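Local coordinates for protein cryptic loci regulator 2 (Schizosaccharomyces pombe 972h-, PDB 5IKJ) that promotes transcriptional silencing upstream of histone deacetylases and is required for proper nucleosome positioning at heterochromatic loci, at residues S240-G245 / M304-I309; I391-V396 / P460-M465; T409-I414 / G493-P498; D416-V419 / V425-Q428. All coordinates share one frame; numbering follows the deposited sequence.

Contact 1: S240-G245 / M304-I309; sequences SSYRLG and MAAADI
Tyr242 and Ile309 carry the apolar part of this contact. The CG2 methyl of Ile309 sits over the middle of one face of the tyrosine ring. It lies 3.8 Å from the centroid of the Tyr242 ring and 13° off the ring normal, a CH-pi contact. CG2 is the branch anti to the backbone N of Ile309, while CG1 leans back beside that N. The tyrosine and isoleucine side chains run antiparallel alongside each other. Ala306 adds a looser apolar touch, with its CB 4.2 Å from Tyr242 CE2.

Residues 240-245 lead from helix 214-237 into strand 247-252. Residues 304-309 join the two outermost strands of the same five-stranded antiparallel sheet, 300-304 and 309-311. The strand order and the short 3-10 turn at 306-307, just before the last strand, are consistent with an SH3-like barrel.

The polar part is one weak hydrogen bond. Tyr242 OH donates to Ile309 O at 2.7 Å. Two backbone bonds shape the turn that presents this carbonyl: Asp308 N to Ala305 O at 2.8 Å and Ile309 N to Ala306 O at 3.0 Å. The backbone of Tyr242 is held on both sides of its CA. Its N bonds Tyr290 OH, and its O accepts from Arg264 NH1. Val248 packs on Tyr242 and Ile309, and Tyr290 packs on Ala306 and Ile309.

Contact 2: I391-V396 / P460-M465; sequences INDLCV and PRRLQM
The guanidinium of Arg462 has Leu394 over one face and polar partners around its edge. Leu394 CD1 lies 3.5 Å above the guanidinium plane, off its centre. At the edge sit Asp393 and two waters. The carboxylate of Asp393 is nearly coplanar with the guanidinium, the planes being 10° apart. Arg462 NH1 donates to Asp393 OD1 at 2.6 Å with an N-H...O angle of 150°, as part of a salt bridge. Water 1 accepts from Arg462 NH1 at 3.0 Å and donates to Asn392 O at 2.6 Å. Water 2 accepts from Arg462 NH2 at 2.8 Å. Asp393 OD1 also receives a weak bond from Leu394 N at 2.6 Å.

The arginine reaches across because its chain is fully extended, with CG anti to the backbone N (chi1 179°). Its NE forms a further salt bridge with Glu497. Asp393 OD2 is paired with Arg243, so the buried carboxylate has a basic partner on each oxygen. Putting a leucine at Arg462 would probably leave Glu497 and Asp393 OD1 each without its charged mate and the two waters without their donor.

Beside the polar cluster, Leu394 CD1 meets Leu463 CD2 at 3.7 Å. Phe411 and Trp495 border these leucines. Pro460 is the N-cap, and Arg462 and Leu463 lie in the first turn of helix 461-469. A buried ion-pair network with a leucine contact thus docks this helix start on the start of strand 394-397, and on the loop residue before it, in the SH3-clan domain.

Contact 3: T409-I414 / G493-P498; sequences TSFMYI and GRWYEP
Phe411 turns the edge of its ring onto the face of Trp495, and it does so right at a beta bulge. Ser410 and Phe411 both face Trp432 there, a classic bulge at the start of strand 411-419. The aromatic pair is edge-to-face but well tilted, with planes at 55°. The centroids of the Phe411 ring and of the five-membered ring of Trp495 are 4.6 Å apart. Phe411 CD2 does the touching, 3.5 Å from both Trp495 NE1 and Trp495 CD1. The phenylalanine reaches this place with CG between its backbone N and carbonyl carbon (chi1 57°). Trp495 holds CG anti to its own N (chi1 174°), and the two side chains cross at a slant.

Both faces of the indole are in use. Phe411 CD2 lies over one, and the backbone N of Glu497 lies 3.8 Å above the opposite one. In the sheet, strand 394-397 pairs with both 411-419 and 491-494. The aromatic pair therefore spans this intervening strand, and its Leu394 packs against both rings. Trp432 meets the phenyl ring in turn, nearly parallel to it.

No hydrogen bond joins the two segments. The indole NE1 is bonded to Gln434 OE1, and Ser410 OG accepts from Gln434 N. The pairing of Phe411 with Trp495 probably rests mainly on dispersion and on the weak attraction of C-H edges for a pi face.

Contact 4: D416-V419 / V425-Q428; sequences DIYV and VCFQ
Tyr418 packs closely over Cys426 on one face of this strand pair, and Ile417 lies on Phe427 on the other. Cys426 CB is 4.0 Å from the Tyr418 ring centroid, 22° off the normal, with SG oblique to the ring. Tyr418 CG stands between its backbone N and carbonyl carbon (chi1 61°), which brings the ring across to the neighbouring strand. Ile417 CG1 sits over the centre of the Phe427 ring, 4.0 Å from the centroid. Tyr418 N bonds Cys426 O at 3.2 Å, and Cys426 N bonds Tyr418 O at 2.7 Å. Asp416 N bonds Gln428 O at 3.0 Å, and Gln428 N bonds Asp416 O at 2.9 Å.

The side chains are looser at the two ends. Val419 CG2 and Val425 CG2 are 4.1 Å apart. Asp416 and Gln428 meet by CB alone, their polar ends turning to His378 and Glu483. Tyr418, Val419 and Gln428 remain partly exposed, and a chain of another protein packs on Asp416, Val419, Val425 and Gln428. Replacing Tyr418 with a serine would probably leave a gap over Cys426 CB and lose the ring contact with His378. This is an antiparallel beta hairpin, strands 411-419 and 425-436, within the SH3-clan domain.

How the contacts relate
From the N terminus, contact 1 closes first, bringing the loop 240-245 to the turn 304-309 that joins the outer strands of the five-stranded sheet. The chain then enters the mixed sheet, which holds strands of the other three contacts. Contact 2 opens at 391-396, and contact 3 opens at 409-414 before contact 2 closes at 460-465. Contact 3 closes last, at 493-498, so the two cross. The hairpin of contact 4 opens and closes within both. Cys395 O bonds Met412 N, joining contacts 2 and 3, and Ile414 packs on Phe427 between contacts 3 and 4. Ser241 O probably accepts from Arg494 NH2, which ties the loop of contact 1 to the mixed sheet.

Contact 1: S240-G245 / M304-I309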
loop_
_atom_site.group_PDB
_atom_site.type_symbol
_atom_site.label_atom_id
_atom_site.label_comp_id
_atom_site.label_asym_id
_atom_site.label_seq_id
_atom_site.Cartn_x
_atom_site.Cartn_y
_atom_site.Cartn_z
ATOM N N SER A 240 1.608 3.372 13.907
ATOM C CA SER A 240 2.184 2.900 15.165
ATOM C C SER A 240 1.750 1.452 15.352
ATOM O O SER A 240 0.756 1.156 16.018
ATOM C CB SER A 240 1.747 3.781 16.329
ATOM O OG SER A 240 2.639 3.656 17.424
ATOM N N SER A 241 2.510 0.537 14.760
ATOM C CA SER A 241 2.073 -0.848 14.641
ATOM C C SER A 241 3.243 -1.696 14.163
ATOM O O SER A 241 4.280 -1.181 13.737
ATOM C CB SER A 241 0.894 -0.965 13.673
ATOM O OG SER A 241 1.243 -0.458 12.396
ATOM N N TYR A 242 3.059 -3.009 14.246
ATOM C CA TYR A 242 3.987 -3.962 13.660
ATOM C C TYR A 242 3.532 -4.318 12.249
ATOM O O TYR A 242 2.352 -4.218 11.906
ATOM C CB TYR A 242 4.094 -5.213 14.532
ATOM C CG TYR A 242 4.757 -4.936 15.859
ATOM C CD1 TYR A 242 6.136 -5.017 15.997
ATOM C CD2 TYR A 242 4.009 -4.574 16.972
ATOM C CE1 TYR A 242 6.750 -4.755 17.206
ATOM C CE2 TYR A 242 4.616 -4.311 18.187
ATOM C CZ TYR A 242 5.985 -4.403 18.297
ATOM O OH TYR A 242 6.590 -4.139 19.503
ATOM N N ARG A 243 4.492 -4.732 11.426
ATOM C CA ARG A 243 4.294 -4.793 9.987
ATOM C C ARG A 243 4.398 -6.224 9.478
ATOM O O ARG A 243 5.130 -7.052 10.028
ATOM C CB ARG A 243 5.300 -3.885 9.269
ATOM C CG ARG A 243 5.091 -2.420 9.618
ATOM C CD ARG A 243 6.194 -1.514 9.109
ATOM N NE ARG A 243 5.833 -0.109 9.288
ATOM C CZ ARG A 243 6.677 0.912 9.163
ATOM N NH1 ARG A 243 7.951 0.701 8.863
ATOM N NH2 ARG A 243 6.241 2.151 9.347
ATOM N N LEU A 244 3.644 -6.496 8.417
ATOM C CA LEU A 244 3.557 -7.838 7.858
ATOM C C LEU A 244 4.927 -8.322 7.408
ATOM O O LEU A 244 5.600 -7.660 6.610
ATOM C CB LEU A 244 2.575 -7.837 6.687
ATOM C CG LEU A 244 1.133 -7.480 7.055
ATOM C CD1 LEU A 244 0.286 -7.265 5.810
ATOM C CD2 LEU A 244 0.523 -8.562 7.932
ATOM N N GLY A 245 5.339 -9.477 7.924
ATOM C CA GLY A 245 6.617 -10.059 7.585
ATOM C C GLY A 245 7.745 -9.738 8.540
ATOM O O GLY A 245 8.852 -10.262 8.361
ATOM N N MET A 304 -2.848 -11.517 18.913
ATOM C CA MET A 304 -1.812 -10.884 19.715
ATOM C C MET A 304 -2.009 -9.375 19.721
ATOM O O MET A 304 -2.405 -8.783 18.713
ATOM C CB MET A 304 -0.423 -11.225 19.176
ATOM C CG MET A 304 -0.100 -12.711 19.177
ATOM S SD MET A 304 -0.306 -13.477 20.797
ATOM C CE MET A 304 0.943 -12.617 21.742
ATOM N N ALA A 305 -1.735 -8.760 20.866
ATOM C CA ALA A 305 -1.797 -7.314 21.011
ATOM C C ALA A 305 -0.389 -6.737 21.012
ATOM O O ALA A 305 0.566 -7.380 21.460
ATOM C CB ALA A 305 -2.522 -6.923 22.300
ATOM N N ALA A 306 -0.267 -5.510 20.497
ATOM C CA ALA A 306 1.037 -4.859 20.444
ATOM C C ALA A 306 1.683 -4.789 21.821
ATOM O O ALA A 306 2.912 -4.853 21.935
ATOM C CB ALA A 306 0.899 -3.458 19.850
ATOM N N ALA A 307 0.875 -4.664 22.877
ATOM C CA ALA A 307 1.411 -4.615 24.232
ATOM C C ALA A 307 2.178 -5.879 24.598
ATOM O O ALA A 307 2.974 -5.856 25.542
ATOM C CB ALA A 307 0.279 -4.394 25.234
ATOM N N ASP A 308 1.955 -6.979 23.877
ATOM C CA ASP A 308 2.641 -8.240 24.127
ATOM C C ASP A 308 3.673 -8.554 23.048
ATOM O O ASP A 308 4.109 -9.704 22.928
ATOM C CB ASP A 308 1.628 -9.380 24.235
ATOM C CG ASP A 308 0.748 -9.264 25.463
ATOM O OD1 ASP A 308 1.238 -9.546 26.577
ATOM O OD2 ASP A 308 -0.437 -8.901 25.312
ATOM N N ILE A 309 4.067 -7.556 22.261
ATOM C CA ILE A 309 5.059 -7.724 21.206
ATOM C C ILE A 309 6.109 -6.635 21.357
ATOM O O ILE A 309 5.784 -5.479 21.652
ATOM C CB ILE A 309 4.422 -7.669 19.802
ATOM C CG1 ILE A 309 3.192 -8.578 19.750
ATOM C CG2 ILE A 309 5.455 -8.053 18.741
ATOM C CD1 ILE A 309 2.507 -8.639 18.401
#

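Contact 2: I391-V396 / P460-M465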
loop_
_atom_site.group_PDB
_atom_site.type_symbol
_atom_site.label_atom_id
_atom_site.label_comp_id
_atom_site.label_asym_id
_atom_site.label_seq_id
_atom_site.Cartn_x
_atom_site.Cartn_y
_atom_site.Cartn_z
ATOM N N ILE A 391 8.810 3.929 1.771
ATOM C CA ILE A 391 8.762 5.348 1.451
ATOM C C ILE A 391 7.674 5.997 2.300
ATOM O O ILE A 391 6.647 5.378 2.613
ATOM C CB ILE A 391 8.505 5.570 -0.052
ATOM C CG1 ILE A 391 7.173 4.939 -0.474
ATOM C CG2 ILE A 391 9.659 5.001 -0.874
ATOM C CD1 ILE A 391 6.766 5.232 -1.909
ATOM N N ASN A 392 7.900 7.251 2.688
ATOM C CA ASN A 392 7.013 8.011 3.571
ATOM C C ASN A 392 7.164 7.555 5.015
ATOM O O ASN A 392 6.387 7.988 5.883
ATOM C CB ASN A 392 5.544 7.893 3.150
ATOM C CG ASN A 392 4.689 9.030 3.673
ATOM O OD1 ASN A 392 5.089 10.193 3.627
ATOM N ND2 ASN A 392 3.504 8.698 4.176
ATOM N N ASP A 393 8.139 6.700 5.304
ATOM C CA ASP A 393 8.351 6.133 6.626
ATOM C C ASP A 393 9.395 6.950 7.386
ATOM O O ASP A 393 10.018 7.867 6.847
ATOM C CB ASP A 393 8.787 4.670 6.492
ATOM C CG ASP A 393 8.749 3.917 7.806
ATOM O OD1 ASP A 393 8.110 4.403 8.765
ATOM O OD2 ASP A 393 9.360 2.832 7.876
ATOM N N LEU A 394 9.573 6.610 8.663
ATOM C CA LEU A 394 10.563 7.244 9.523
ATOM C C LEU A 394 11.590 6.203 9.941
ATOM O O LEU A 394 11.223 5.137 10.447
ATOM C CB LEU A 394 9.901 7.865 10.757
ATOM C CG LEU A 394 8.670 8.731 10.479
ATOM C CD1 LEU A 394 7.997 9.144 11.777
ATOM C CD2 LEU A 394 9.046 9.955 9.654
ATOM N N CYS A 395 12.871 6.510 9.732
ATOM C CA CYS A 395 13.940 5.565 10.021
ATOM C C CYS A 395 15.094 6.274 10.715
ATOM O O CYS A 395 15.310 7.476 10.536
ATOM C CB CYS A 395 14.450 4.886 8.741
ATOM S SG CYS A 395 15.414 5.973 7.656
ATOM N N VAL A 396 15.834 5.508 11.510
ATOM C CA VAL A 396 17.035 5.987 12.185
ATOM C C VAL A 396 18.225 5.778 11.261
ATOM O O VAL A 396 18.317 4.759 10.566
ATOM C CB VAL A 396 17.232 5.254 13.527
ATOM C CG1 VAL A 396 18.504 5.723 14.224
ATOM C CG2 VAL A 396 16.023 5.456 14.432
ATOM N N PRO A 460 3.879 15.387 8.656
ATOM C CA PRO A 460 3.032 14.277 8.213
ATOM C C PRO A 460 2.057 13.874 9.306
ATOM O O PRO A 460 2.282 14.100 10.498
ATOM C CB PRO A 460 4.031 13.153 7.910
ATOM C CG PRO A 460 5.273 13.524 8.645
ATOM C CD PRO A 460 5.305 15.020 8.670
ATOM N N ARG A 461 0.946 13.270 8.878
ATOM C CA ARG A 461 -0.112 12.910 9.816
ATOM C C ARG A 461 0.429 12.068 10.964
ATOM O O ARG A 461 0.017 12.235 12.118
ATOM C CB ARG A 461 -1.223 12.160 9.083
ATOM C CG ARG A 461 -2.522 12.072 9.863
ATOM C CD ARG A 461 -2.954 10.633 10.057
ATOM N NE ARG A 461 -4.138 10.533 10.904
ATOM C CZ ARG A 461 -4.543 9.414 11.498
ATOM N NH1 ARG A 461 -3.855 8.289 11.349
ATOM N NH2 ARG A 461 -5.635 9.420 12.250
ATOM N N ARG A 462 1.356 11.157 10.664
ATOM C CA ARG A 462 1.931 10.301 11.698
ATOM C C ARG A 462 2.531 11.130 12.828
ATOM O O ARG A 462 2.286 10.858 14.009
ATOM C CB ARG A 462 2.983 9.384 11.072
ATOM C CG ARG A 462 3.694 8.449 12.036
ATOM C CD ARG A 462 4.710 7.608 11.278
ATOM N NE ARG A 462 5.313 6.555 12.088
ATOM C CZ ARG A 462 6.226 5.701 11.633
ATOM N NH1 ARG A 462 6.644 5.776 10.375
ATOM N NH2 ARG A 462 6.725 4.769 12.433
ATOM N N LEU A 463 3.321 12.150 12.486
ATOM C CA LEU A 463 3.955 12.972 13.511
ATOM C C LEU A 463 2.972 13.943 14.156
ATOM O O LEU A 463 3.112 14.259 15.343
ATOM C CB LEU A 463 5.140 13.735 12.917
ATOM C CG LEU A 463 6.361 12.895 12.531
ATOM C CD1 LEU A 463 7.454 13.780 11.947
ATOM C CD2 LEU A 463 6.903 12.108 13.719
ATOM N N GLN A 464 1.982 14.427 13.402
ATOM C CA GLN A 464 0.930 15.237 14.008
ATOM C C GLN A 464 0.249 14.483 15.142
ATOM O O GLN A 464 -0.063 15.064 16.188
ATOM C CB GLN A 464 -0.103 15.641 12.956
ATOM C CG GLN A 464 0.397 16.617 11.904
ATOM C CD GLN A 464 -0.651 16.908 10.845
ATOM O OE1 GLN A 464 -1.732 16.318 10.850
ATOM N NE2 GLN A 464 -0.336 17.818 9.931
ATOM N N MET A 465 0.013 13.183 14.952
ATOM C CA MET A 465 -0.663 12.393 15.975
ATOM C C MET A 465 0.256 12.117 17.157
ATOM O O MET A 465 -0.176 12.178 18.313
ATOM C CB MET A 465 -1.172 11.086 15.365
ATOM C CG MET A 465 -2.315 11.270 14.376
ATOM S SD MET A 465 -3.835 11.880 15.140
ATOM C CE MET A 465 -4.204 10.564 16.299
HETATM O O HOH W 1 5.655 7.792 8.405
HETATM O O HOH W 2 8.737 3.196 11.374
#

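Contact 3: T409-I414 / G493-P498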
loop_
_atom_site.group_PDB
_atom_site.type_symbol
_atom_site.label_atom_id
_atom_site.label_comp_id
_atom_site.label_asym_id
_atom_site.label_seq_id
_atom_site.Cartn_x
_atom_site.Cartn_y
_atom_site.Cartn_z
ATOM N N THR A 409 20.095 14.826 14.486
ATOM C CA THR A 409 19.126 14.089 13.683
ATOM C C THR A 409 18.612 12.884 14.461
ATOM O O THR A 409 19.390 12.006 14.848
ATOM C CB THR A 409 19.761 13.644 12.366
ATOM O OG1 THR A 409 20.159 14.793 11.611
ATOM C CG2 THR A 409 18.778 12.820 11.540
ATOM N N SER A 410 17.300 12.842 14.683
ATOM C CA SER A 410 16.666 11.699 15.328
ATOM C C SER A 410 16.204 10.658 14.316
ATOM O O SER A 410 16.318 9.455 14.570
ATOM C CB SER A 410 15.476 12.164 16.170
ATOM O OG SER A 410 15.876 13.125 17.132
ATOM N N PHE A 411 15.687 11.099 13.170
ATOM C CA PHE A 411 15.213 10.177 12.147
ATOM C C PHE A 411 15.199 10.883 10.800
ATOM O O PHE A 411 15.186 12.115 10.721
ATOM C CB PHE A 411 13.816 9.641 12.479
ATOM C CG PHE A 411 12.782 10.716 12.676
ATOM C CD1 PHE A 411 12.200 11.349 11.589
ATOM C CD2 PHE A 411 12.385 11.085 13.949
ATOM C CE1 PHE A 411 11.248 12.334 11.770
ATOM C CE2 PHE A 411 11.432 12.070 14.135
ATOM C CZ PHE A 411 10.863 12.694 13.044
ATOM N N MET A 412 15.203 10.079 9.741
ATOM C CA MET A 412 14.955 10.555 8.387
ATOM C C MET A 412 13.501 10.290 8.028
ATOM O O MET A 412 12.991 9.188 8.257
ATOM C CB MET A 412 15.873 9.869 7.372
ATOM C CG MET A 412 15.448 10.073 5.909
ATOM S SD MET A 412 16.448 9.174 4.713
ATOM C CE MET A 412 17.963 10.128 4.737
ATOM N N TYR A 413 12.842 11.299 7.467
ATOM C CA TYR A 413 11.507 11.143 6.891
ATOM C C TYR A 413 11.698 10.782 5.421
ATOM O O TYR A 413 12.014 11.639 4.593
ATOM C CB TYR A 413 10.700 12.423 7.079
ATOM C CG TYR A 413 9.326 12.430 6.448
ATOM C CD1 TYR A 413 8.647 11.250 6.171
ATOM C CD2 TYR A 413 8.706 13.631 6.129
ATOM C CE1 TYR A 413 7.388 11.270 5.592
ATOM C CE2 TYR A 413 7.454 13.662 5.551
ATOM C CZ TYR A 413 6.798 12.480 5.285
ATOM O OH TYR A 413 5.547 12.515 4.709
ATOM N N ILE A 414 11.505 9.503 5.099
ATOM C CA ILE A 414 11.934 8.971 3.812
ATOM C C ILE A 414 11.033 9.500 2.706
ATOM O O ILE A 414 9.800 9.412 2.784
ATOM C CB ILE A 414 11.935 7.435 3.842
ATOM C CG1 ILE A 414 12.902 6.924 4.915
ATOM C CG2 ILE A 414 12.322 6.868 2.477
ATOM C CD1 ILE A 414 12.776 5.440 5.198
ATOM N N GLY A 493 17.586 1.311 11.318
ATOM C CA GLY A 493 16.348 0.613 11.592
ATOM C C GLY A 493 15.181 1.580 11.591
ATOM O O GLY A 493 15.312 2.746 11.222
ATOM N N ARG A 494 14.034 1.057 12.008
ATOM C CA ARG A 494 12.835 1.873 12.107
ATOM C C ARG A 494 12.934 2.854 13.269
ATOM O O ARG A 494 13.574 2.587 14.288
ATOM C CB ARG A 494 11.600 1.001 12.310
ATOM C CG ARG A 494 11.183 0.170 11.108
ATOM C CD ARG A 494 9.937 -0.646 11.433
ATOM N NE ARG A 494 8.876 0.191 11.988
ATOM C CZ ARG A 494 7.697 -0.261 12.401
ATOM N NH1 ARG A 494 7.408 -1.552 12.324
ATOM N NH2 ARG A 494 6.804 0.585 12.891
ATOM N N TRP A 495 12.285 4.001 13.099
ATOM C CA TRP A 495 11.963 4.883 14.210
ATOM C C TRP A 495 10.587 4.503 14.740
ATOM O O TRP A 495 9.642 4.337 13.963
ATOM C CB TRP A 495 11.980 6.346 13.765
ATOM C CG TRP A 495 11.528 7.325 14.811
ATOM C CD1 TRP A 495 12.315 7.999 15.701
ATOM C CD2 TRP A 495 10.182 7.748 15.068
ATOM N NE1 TRP A 495 11.542 8.813 16.494
ATOM C CE2 TRP A 495 10.230 8.677 16.127
ATOM C CE3 TRP A 495 8.942 7.429 14.507
ATOM C CZ2 TRP A 495 9.086 9.290 16.635
ATOM C CZ3 TRP A 495 7.807 8.039 15.014
ATOM C CH2 TRP A 495 7.886 8.958 16.066
ATOM N N TYR A 496 10.482 4.352 16.055
ATOM C CA TYR A 496 9.228 3.985 16.693
ATOM C C TYR A 496 8.698 5.149 17.519
ATOM O O TYR A 496 9.464 5.939 18.078
ATOM C CB TYR A 496 9.400 2.751 17.586
ATOM C CG TYR A 496 9.786 1.494 16.841
ATOM C CD1 TYR A 496 8.836 0.747 16.158
ATOM C CD2 TYR A 496 11.100 1.048 16.831
ATOM C CE1 TYR A 496 9.186 -0.405 15.481
ATOM C CE2 TYR A 496 11.458 -0.102 16.157
ATOM C CZ TYR A 496 10.497 -0.824 15.484
ATOM O OH TYR A 496 10.846 -1.971 14.809
ATOM N N GLU A 497 7.373 5.242 17.588
ATOM C CA GLU A 497 6.740 6.287 18.371
ATOM C C GLU A 497 7.245 6.207 19.814
ATOM O O GLU A 497 7.605 5.127 20.293
ATOM C CB GLU A 497 5.216 6.151 18.317
ATOM C CG GLU A 497 4.602 6.437 16.943
ATOM C CD GLU A 497 4.869 5.336 15.934
ATOM O OE1 GLU A 497 5.380 4.269 16.335
ATOM O OE2 GLU A 497 4.570 5.537 14.739
ATOM N N PRO A 498 7.296 7.337 20.525
ATOM C CA PRO A 498 7.983 7.339 21.829
ATOM C C PRO A 498 7.363 6.401 22.851
ATOM O O PRO A 498 8.075 5.917 23.740
ATOM C CB PRO A 498 7.895 8.806 22.270
ATOM C CG PRO A 498 6.732 9.366 21.526
ATOM C CD PRO A 498 6.674 8.636 20.220
#

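Contact 4: D416-V419 / V425-Q428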
loop_
_atom_site.group_PDB
_atom_site.type_symbol
_atom_site.label_atom_id
_atom_site.label_comp_id
_atom_site.label_asym_id
_atom_site.label_seq_id
_atom_site.Cartn_x
_atom_site.Cartn_y
_atom_site.Cartn_z
ATOM N N ASP A 416 12.113 8.788 -0.805
ATOM C CA ASP A 416 12.360 7.979 -1.987
ATOM C C ASP A 416 13.370 6.898 -1.634
ATOM O O ASP A 416 14.309 7.145 -0.873
ATOM C CB ASP A 416 12.885 8.848 -3.139
ATOM C CG ASP A 416 12.593 8.254 -4.502
ATOM O OD1 ASP A 416 12.437 7.020 -4.598
ATOM O OD2 ASP A 416 12.517 9.026 -5.483
ATOM N N ILE A 417 13.161 5.705 -2.184
ATOM C CA ILE A 417 14.084 4.586 -2.040
ATOM C C ILE A 417 14.374 4.066 -3.439
ATOM O O ILE A 417 13.447 3.694 -4.169
ATOM C CB ILE A 417 13.511 3.469 -1.149
ATOM C CG1 ILE A 417 13.338 3.978 0.285
ATOM C CG2 ILE A 417 14.414 2.235 -1.177
ATOM C CD1 ILE A 417 12.586 3.026 1.192
ATOM N N TYR A 418 15.650 4.042 -3.816
ATOM C CA TYR A 418 16.010 3.704 -5.183
ATOM C C TYR A 418 17.414 3.126 -5.227
ATOM O O TYR A 418 18.228 3.334 -4.322
ATOM C CB TYR A 418 15.920 4.930 -6.102
ATOM C CG TYR A 418 16.852 6.061 -5.719
ATOM C CD1 TYR A 418 16.458 7.032 -4.808
ATOM C CD2 TYR A 418 18.121 6.164 -6.274
ATOM C CE1 TYR A 418 17.304 8.070 -4.458
ATOM C CE2 TYR A 418 18.973 7.198 -5.929
ATOM C CZ TYR A 418 18.558 8.147 -5.022
ATOM O OH TYR A 418 19.400 9.177 -4.674
ATOM N N VAL A 419 17.681 2.394 -6.302
ATOM C CA VAL A 419 19.008 1.878 -6.610
ATOM C C VAL A 419 19.630 2.808 -7.641
ATOM O O VAL A 419 19.130 2.918 -8.768
ATOM C CB VAL A 419 18.937 0.436 -7.134
ATOM C CG1 VAL A 419 20.326 -0.091 -7.449
ATOM C CG2 VAL A 419 18.240 -0.462 -6.120
ATOM N N VAL A 425 21.697 0.917 -2.983
ATOM C CA VAL A 425 20.391 1.295 -2.454
ATOM C C VAL A 425 20.539 2.604 -1.688
ATOM O O VAL A 425 21.338 2.702 -0.749
ATOM C CB VAL A 425 19.823 0.186 -1.559
ATOM C CG1 VAL A 425 18.475 0.593 -0.971
ATOM C CG2 VAL A 425 19.690 -1.118 -2.338
ATOM N N CYS A 426 19.769 3.615 -2.083
ATOM C CA CYS A 426 19.840 4.938 -1.477
ATOM C C CYS A 426 18.510 5.303 -0.836
ATOM O O CYS A 426 17.441 5.049 -1.404
ATOM C CB CYS A 426 20.210 6.005 -2.513
ATOM S SG CYS A 426 21.736 5.684 -3.403
ATOM N N PHE A 427 18.588 5.901 0.350
ATOM C CA PHE A 427 17.440 6.497 1.023
ATOM C C PHE A 427 17.533 8.012 0.906
ATOM O O PHE A 427 18.546 8.604 1.291
ATOM C CB PHE A 427 17.400 6.097 2.500
ATOM C CG PHE A 427 16.808 4.741 2.755
ATOM C CD1 PHE A 427 17.298 3.617 2.113
ATOM C CD2 PHE A 427 15.775 4.590 3.666
ATOM C CE1 PHE A 427 16.754 2.369 2.363
ATOM C CE2 PHE A 427 15.229 3.349 3.919
ATOM C CZ PHE A 427 15.719 2.236 3.268
ATOM N N GLN A 428 16.480 8.634 0.384
ATOM C CA GLN A 428 16.396 10.086 0.285
ATOM C C GLN A 428 15.252 10.573 1.160
ATOM O O GLN A 428 14.139 10.038 1.086
ATOM C CB GLN A 428 16.183 10.539 -1.164
ATOM C CG GLN A 428 16.126 12.055 -1.331
ATOM C CD GLN A 428 15.584 12.477 -2.680
ATOM O OE1 GLN A 428 16.129 12.113 -3.722
ATOM N NE2 GLN A 428 14.502 13.246 -2.666
#